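Local structure of MYB21 (Trichomonas vaginalis, 3OSG) at residues Q12-L22 against F40-R51. The protein binds promoter DNA through its R2R3 Myb domain, the part present here, and probably acts as a transcription factor for RNA polymerase II. Numbering follows the deposited sequence.
With nucleotides of chain B.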
loop_
_atom_site.group_PDB
_atom_site.type_symbol
_atom_site.label_atom_id
_atom_site.label_comp_id
_atom_site.label_asym_id
_atom_site.label_seq_id
_atom_site.Cartn_x
_atom_site.Cartn_y
_atom_site.Cartn_z
ATOM N N GLN A 12 5.171 9.886 9.006
ATOM C CA GLN A 12 6.334 10.223 8.186
ATOM C C GLN A 12 6.158 9.624 6.792
ATOM O O GLN A 12 6.315 8.415 6.604
ATOM C CB GLN A 12 7.627 9.715 8.854
ATOM C CG GLN A 12 7.893 10.341 10.230
ATOM C CD GLN A 12 8.360 11.794 10.123
ATOM O OE1 GLN A 12 9.104 12.146 9.216
ATOM N NE2 GLN A 12 7.937 12.624 11.051
ATOM N N LYS A 13 5.809 10.462 5.820
ATOM C CA LYS A 13 5.589 10.015 4.444
ATOM C C LYS A 13 6.915 9.796 3.731
ATOM O O LYS A 13 7.844 10.575 3.912
ATOM C CB LYS A 13 4.803 11.075 3.662
ATOM C CG LYS A 13 3.510 11.557 4.330
ATOM C CD LYS A 13 2.320 10.653 4.010
ATOM C CE LYS A 13 1.013 11.349 4.373
ATOM N NZ LYS A 13 -0.173 10.800 3.645
ATOM N N PHE A 14 7.007 8.755 2.914
ATOM C CA PHE A 14 8.176 8.578 2.063
ATOM C C PHE A 14 8.245 9.687 1.017
ATOM O O PHE A 14 7.252 10.002 0.359
ATOM C CB PHE A 14 8.133 7.237 1.344
ATOM C CG PHE A 14 8.745 6.120 2.121
ATOM C CD1 PHE A 14 8.119 5.628 3.251
ATOM C CD2 PHE A 14 9.945 5.557 1.717
ATOM C CE1 PHE A 14 8.678 4.610 3.963
ATOM C CE2 PHE A 14 10.517 4.550 2.432
ATOM C CZ PHE A 14 9.889 4.069 3.558
ATOM N N THR A 15 9.432 10.265 0.866
ATOM C CA THR A 15 9.692 11.252 -0.177
ATOM C C THR A 15 9.979 10.534 -1.491
ATOM O O THR A 15 10.252 9.341 -1.496
ATOM C CB THR A 15 10.918 12.080 0.175
ATOM O OG1 THR A 15 12.073 11.230 0.142
ATOM C CG2 THR A 15 10.768 12.663 1.557
ATOM N N PRO A 16 9.943 11.267 -2.617
ATOM C CA PRO A 16 10.233 10.665 -3.923
ATOM C C PRO A 16 11.659 10.134 -3.960
ATOM O O PRO A 16 11.952 9.126 -4.607
ATOM C CB PRO A 16 10.081 11.846 -4.897
ATOM C CG PRO A 16 9.281 12.866 -4.153
ATOM C CD PRO A 16 9.691 12.712 -2.727
ATOM N N GLU A 17 12.539 10.819 -3.245
ATOM C CA GLU A 17 13.939 10.423 -3.144
ATOM C C GLU A 17 14.118 9.128 -2.339
ATOM O O GLU A 17 14.842 8.217 -2.759
ATOM C CB GLU A 17 14.760 11.574 -2.539
ATOM C CG GLU A 17 14.962 12.796 -3.482
ATOM C CD GLU A 17 13.746 13.737 -3.582
ATOM O OE1 GLU A 17 12.670 13.415 -3.028
ATOM O OE2 GLU A 17 13.878 14.818 -4.218
ATOM N N GLU A 18 13.459 9.038 -1.189
ATOM C CA GLU A 18 13.490 7.806 -0.393
ATOM C C GLU A 18 12.916 6.634 -1.170
ATOM O O GLU A 18 13.383 5.516 -1.048
ATOM C CB GLU A 18 12.690 7.979 0.895
ATOM C CG GLU A 18 13.430 8.699 1.983
ATOM C CD GLU A 18 12.566 8.962 3.203
ATOM O OE1 GLU A 18 11.420 9.449 3.038
ATOM O OE2 GLU A 18 13.039 8.686 4.329
ATOM N N ASP A 19 11.877 6.893 -1.950
ATOM C CA ASP A 19 11.278 5.870 -2.791
ATOM C C ASP A 19 12.324 5.340 -3.776
ATOM O O ASP A 19 12.476 4.128 -3.944
ATOM C CB ASP A 19 10.068 6.440 -3.543
ATOM C CG ASP A 19 8.838 6.591 -2.650
ATOM O OD1 ASP A 19 8.827 6.015 -1.538
ATOM O OD2 ASP A 19 7.876 7.273 -3.062
ATOM N N GLU A 20 13.047 6.261 -4.412
ATOM C CA GLU A 20 14.108 5.887 -5.344
ATOM C C GLU A 20 15.174 5.049 -4.640
ATOM O O GLU A 20 15.498 3.948 -5.080
ATOM C CB GLU A 20 14.733 7.125 -5.983
ATOM C CG GLU A 20 13.979 7.608 -7.212
ATOM C CD GLU A 20 13.676 6.483 -8.198
ATOM O OE1 GLU A 20 14.624 5.791 -8.642
ATOM O OE2 GLU A 20 12.483 6.294 -8.531
ATOM N N MET A 21 15.703 5.593 -3.550
ATOM C CA MET A 21 16.555 4.863 -2.628
ATOM C C MET A 21 16.043 3.443 -2.347
ATOM O O MET A 21 16.775 2.465 -2.527
ATOM C CB MET A 21 16.666 5.659 -1.330
ATOM C CG MET A 21 17.764 5.208 -0.406
ATOM S SD MET A 21 18.301 6.534 0.696
ATOM C CE MET A 21 19.136 5.564 1.946
ATOM N N LEU A 22 14.781 3.324 -1.933
ATOM C CA LEU A 22 14.233 2.022 -1.547
ATOM C C LEU A 22 14.247 1.046 -2.712
ATOM O O LEU A 22 14.605 -0.124 -2.552
ATOM C CB LEU A 22 12.802 2.170 -1.013
ATOM C CG LEU A 22 12.324 1.201 0.083
ATOM C CD1 LEU A 22 10.824 1.317 0.329
ATOM C CD2 LEU A 22 12.675 -0.226 -0.214
ATOM N N PHE A 40 18.653 3.503 5.791
ATOM C CA PHE A 40 17.731 4.630 5.962
ATOM C C PHE A 40 17.769 5.110 7.402
ATOM O O PHE A 40 17.255 4.442 8.285
ATOM C CB PHE A 40 16.289 4.203 5.666
ATOM C CG PHE A 40 15.996 3.977 4.217
ATOM C CD1 PHE A 40 15.292 4.915 3.491
ATOM C CD2 PHE A 40 16.407 2.822 3.587
ATOM C CE1 PHE A 40 15.013 4.705 2.162
ATOM C CE2 PHE A 40 16.134 2.604 2.260
ATOM C CZ PHE A 40 15.433 3.545 1.545
ATOM N N PRO A 41 18.358 6.282 7.655
ATOM C CA PRO A 41 18.544 6.724 9.045
ATOM C C PRO A 41 17.226 6.882 9.829
ATOM O O PRO A 41 17.195 6.674 11.050
ATOM C CB PRO A 41 19.255 8.074 8.891
ATOM C CG PRO A 41 18.930 8.520 7.499
ATOM C CD PRO A 41 18.845 7.272 6.680
ATOM N N ASN A 42 16.151 7.228 9.134
ATOM C CA ASN A 42 14.877 7.451 9.811
ATOM C C ASN A 42 13.804 6.393 9.533
ATOM O O ASN A 42 12.627 6.639 9.777
ATOM C CB ASN A 42 14.326 8.832 9.440
ATOM C CG ASN A 42 15.300 9.959 9.755
ATOM O OD1 ASN A 42 15.741 10.114 10.901
ATOM N ND2 ASN A 42 15.628 10.766 8.740
ATOM N N ARG A 43 14.196 5.227 9.023
ATOM C CA ARG A 43 13.217 4.204 8.663
ATOM C C ARG A 43 13.555 2.846 9.276
ATOM O O ARG A 43 14.721 2.458 9.349
ATOM C CB ARG A 43 13.142 4.048 7.141
ATOM C CG ARG A 43 12.744 5.324 6.390
ATOM C CD ARG A 43 11.311 5.738 6.686
ATOM N NE ARG A 43 10.952 6.962 5.974
ATOM C CZ ARG A 43 9.752 7.514 6.029
ATOM N NH1 ARG A 43 8.810 6.928 6.758
ATOM N NH2 ARG A 43 9.499 8.638 5.361
ATOM N N ASN A 44 12.537 2.115 9.709
ATOM C CA ASN A 44 12.754 0.761 10.196
ATOM C C ASN A 44 12.366 -0.279 9.138
ATOM O O ASN A 44 11.933 0.081 8.034
ATOM C CB ASN A 44 11.976 0.541 11.487
ATOM C CG ASN A 44 10.483 0.679 11.287
ATOM O OD1 ASN A 44 9.958 0.289 10.254
ATOM N ND2 ASN A 44 9.795 1.229 12.278
ATOM N N ALA A 45 12.520 -1.564 9.464
ATOM C CA ALA A 45 12.261 -2.628 8.491
ATOM C C ALA A 45 10.795 -2.643 8.053
ATOM O O ALA A 45 10.489 -2.823 6.871
ATOM C CB ALA A 45 12.656 -4.002 9.060
ATOM N N ARG A 46 9.902 -2.468 9.023
ATOM C CA ARG A 46 8.460 -2.472 8.772
ATOM C C ARG A 46 8.058 -1.378 7.776
ATOM O O ARG A 46 7.272 -1.608 6.856
ATOM C CB ARG A 46 7.727 -2.233 10.088
ATOM C CG ARG A 46 6.250 -2.391 10.023
ATOM C CD ARG A 46 5.519 -1.049 9.961
ATOM N NE ARG A 46 4.135 -1.354 9.650
ATOM C CZ ARG A 46 3.119 -1.305 10.501
ATOM N NH1 ARG A 46 3.274 -0.871 11.750
ATOM N NH2 ARG A 46 1.930 -1.671 10.074
ATOM N N GLN A 47 8.586 -0.178 7.978
ATOM C CA GLN A 47 8.271 0.927 7.093
ATOM C C GLN A 47 8.734 0.670 5.672
ATOM O O GLN A 47 8.008 0.949 4.725
ATOM C CB GLN A 47 8.880 2.219 7.617
ATOM C CG GLN A 47 8.227 2.743 8.892
ATOM C CD GLN A 47 8.978 3.925 9.450
ATOM O OE1 GLN A 47 10.165 3.820 9.768
ATOM N NE2 GLN A 47 8.306 5.068 9.549
ATOM N N CYS A 48 9.937 0.130 5.505
ATOM C CA CYS A 48 10.437 -0.134 4.157
ATOM C C CYS A 48 9.630 -1.252 3.489
ATOM O O CYS A 48 9.281 -1.170 2.315
ATOM C CB CYS A 48 11.943 -0.485 4.174
ATOM S SG CYS A 48 13.008 0.906 4.681
ATOM N N ARG A 49 9.330 -2.302 4.233
ATOM C CA ARG A 49 8.571 -3.400 3.667
ATOM C C ARG A 49 7.193 -2.918 3.210
ATOM O O ARG A 49 6.756 -3.252 2.116
ATOM C CB ARG A 49 8.426 -4.542 4.667
ATOM C CG ARG A 49 7.646 -5.730 4.118
ATOM C CD ARG A 49 7.672 -6.931 5.076
ATOM N NE ARG A 49 7.031 -6.590 6.337
ATOM C CZ ARG A 49 7.667 -6.411 7.492
ATOM N NH1 ARG A 49 8.984 -6.585 7.576
ATOM N NH2 ARG A 49 6.979 -6.064 8.577
ATOM N N ASP A 50 6.515 -2.136 4.043
ATOM C CA ASP A 50 5.168 -1.672 3.701
ATOM C C ASP A 50 5.182 -0.785 2.461
ATOM O O ASP A 50 4.347 -0.923 1.568
ATOM C CB ASP A 50 4.543 -0.874 4.853
ATOM C CG ASP A 50 4.019 -1.747 5.991
ATOM O OD1 ASP A 50 4.003 -2.995 5.884
ATOM O OD2 ASP A 50 3.600 -1.158 7.014
ATOM N N ARG A 51 6.117 0.152 2.418
ATOM C CA ARG A 51 6.217 1.053 1.290
ATOM C C ARG A 51 6.443 0.273 -0.001
ATOM O O ARG A 51 5.775 0.509 -1.006
ATOM C CB ARG A 51 7.324 2.075 1.516
ATOM C CG ARG A 51 7.379 3.158 0.439
ATOM C CD ARG A 51 6.069 3.959 0.356
ATOM N NE ARG A 51 6.150 4.961 -0.698
ATOM C CZ ARG A 51 5.124 5.663 -1.162
ATOM N NH1 ARG A 51 3.907 5.475 -0.663
ATOM N NH2 ARG A 51 5.323 6.561 -2.127
ATOM P P DC B 7 4.723 6.090 9.651
ATOM O OP1 DC B 7 5.308 7.315 10.198
ATOM O OP2 DC B 7 5.539 5.069 8.960
ATOM O "O5'" DC B 7 3.926 5.363 10.831
ATOM C "C5'" DC B 7 3.183 6.136 11.756
ATOM C "C4'" DC B 7 2.284 5.260 12.613
ATOM O "O4'" DC B 7 1.251 4.596 11.818
ATOM C "C3'" DC B 7 2.995 4.171 13.419
ATOM O "O3'" DC B 7 2.460 4.267 14.745
ATOM C "C2'" DC B 7 2.581 2.895 12.700
ATOM C "C1'" DC B 7 1.165 3.245 12.230
ATOM N N1 DC B 7 0.608 2.412 11.117
ATOM C C2 DC B 7 -0.714 2.024 11.193
ATOM O O2 DC B 7 -1.366 2.381 12.165
ATOM N N3 DC B 7 -1.257 1.280 10.210
ATOM C C4 DC B 7 -0.537 0.904 9.170
ATOM N N4 DC B 7 -1.149 0.159 8.240
ATOM C C5 DC B 7 0.834 1.284 9.057
ATOM C C6 DC B 7 1.351 2.038 10.044
ATOM P P DT B 6 3.380 6.296 2.767
ATOM O OP1 DT B 6 4.513 7.239 2.610
ATOM O OP2 DT B 6 3.417 4.945 2.164
ATOM O "O5'" DT B 6 3.073 6.087 4.321
ATOM C "C5'" DT B 6 3.010 7.223 5.187
ATOM C "C4'" DT B 6 2.496 6.832 6.566
ATOM O "O4'" DT B 6 1.240 6.155 6.430
ATOM C "C3'" DT B 6 3.340 5.878 7.408
ATOM O "O3'" DT B 6 3.691 6.627 8.558
ATOM C "C2'" DT B 6 2.421 4.686 7.754
ATOM C "C1'" DT B 6 1.054 5.326 7.559
ATOM N N1 DT B 6 -0.075 4.444 7.170
ATOM C C2 DT B 6 -1.137 4.296 8.026
ATOM O O2 DT B 6 -1.171 4.820 9.115
ATOM N N3 DT B 6 -2.152 3.497 7.575
ATOM C C4 DT B 6 -2.204 2.839 6.373
ATOM O O4 DT B 6 -3.161 2.149 6.079
ATOM C C5 DT B 6 -1.060 3.017 5.500
ATOM C C7 DT B 6 -1.004 2.337 4.152
ATOM C C6 DT B 6 -0.061 3.807 5.938
ATOM P P DG B 8 3.161 3.640 16.050
ATOM O OP1 DG B 8 3.427 4.709 17.024
ATOM O OP2 DG B 8 4.244 2.752 15.585
ATOM O "O5'" DG B 8 1.970 2.758 16.651
ATOM C "C5'" DG B 8 0.689 3.332 16.807
ATOM C "C4'" DG B 8 -0.241 2.389 17.553
ATOM O "O4'" DG B 8 -0.895 1.497 16.626
ATOM C "C3'" DG B 8 0.429 1.464 18.544
ATOM O "O3'" DG B 8 -0.510 1.172 19.564
ATOM C "C2'" DG B 8 0.781 0.244 17.691
ATOM C "C1'" DG B 8 -0.414 0.168 16.746
ATOM N N9 DG B 8 -0.134 -0.244 15.371
ATOM C C8 DG B 8 0.953 0.095 14.602
ATOM N N7 DG B 8 0.908 -0.386 13.391
ATOM C C5 DG B 8 -0.285 -1.074 13.354
ATOM C C6 DG B 8 -0.875 -1.808 12.303
ATOM O O6 DG B 8 -0.440 -1.987 11.167
ATOM N N1 DG B 8 -2.101 -2.368 12.670
ATOM C C2 DG B 8 -2.681 -2.221 13.907
ATOM N N2 DG B 8 -3.864 -2.824 14.063
ATOM N N3 DG B 8 -2.135 -1.541 14.912
ATOM C C4 DG B 8 -0.946 -0.991 14.560
#
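Phe14 is sandwiched between two arginines of 40-51. On one face the Arg43 guanidinium lies nearly flat, its plane 20° from that of the ring and CZ 4.0 Å from the Phe14 centroid, a cation-pi stack displaced toward the rim. The opposite face takes aliphatic carbon: Arg51 CG sits over the centre, 3.6 Å from the Phe14 centroid, in a CH-pi contact. A bend at chi2 then carries the Arg51 guanidinium past the ring to Asp19, which it grips side-on, Arg51 NE to OD1 and, at 2.8 Å, NH2 to Asp19 OD2, both on the syn side but tilted out of the carboxylate plane.

Arg43 grips Glu18 in the same side-on manner, though less evenly: NH2 reaches OE1 on the syn side, whereas NE meets OE2 at 3.2 Å from well above the carboxylate plane. Arg43 NH1 donates almost straight (166°) to Gln12 O at 2.9 Å, and NH2 adds a weak bond to Lys13 O. With partners along its edge and Phe14 beneath, the guanidinium is fixed in rotation. Glu18 OE1 also accepts from Thr15 N, and Glu18 N donates to Thr15 OG1; this capping box opens helix 16-29, so the salt bridge joins that helix start to the loop before helix 45-56.

The two helix segments cross at 89° in this Myb-like DNA-binding domain, of the helix-turn-helix class, whose helix 45-56 is the recognition helix: Arg46 donates to N7 and O6 of guanine DG8 of chain B. Phosphates of chain B extend the network, DT6 receiving Phe14 N and Arg51 NH1, and DC7 receiving Gln12 N and Gln47 NE2.

Farther along helix 16-29, the extended Met21 chain sets SD off-centre over the Phe40 face, a Met-aromatic contact, and CE centrally over it, 4.0 Å from the Phe40 centroid, as a CH-pi contact, while Cys48 SG lies toward the rim of the other face. Leu22 CD1 packs on Arg51 CB at 3.8 Å.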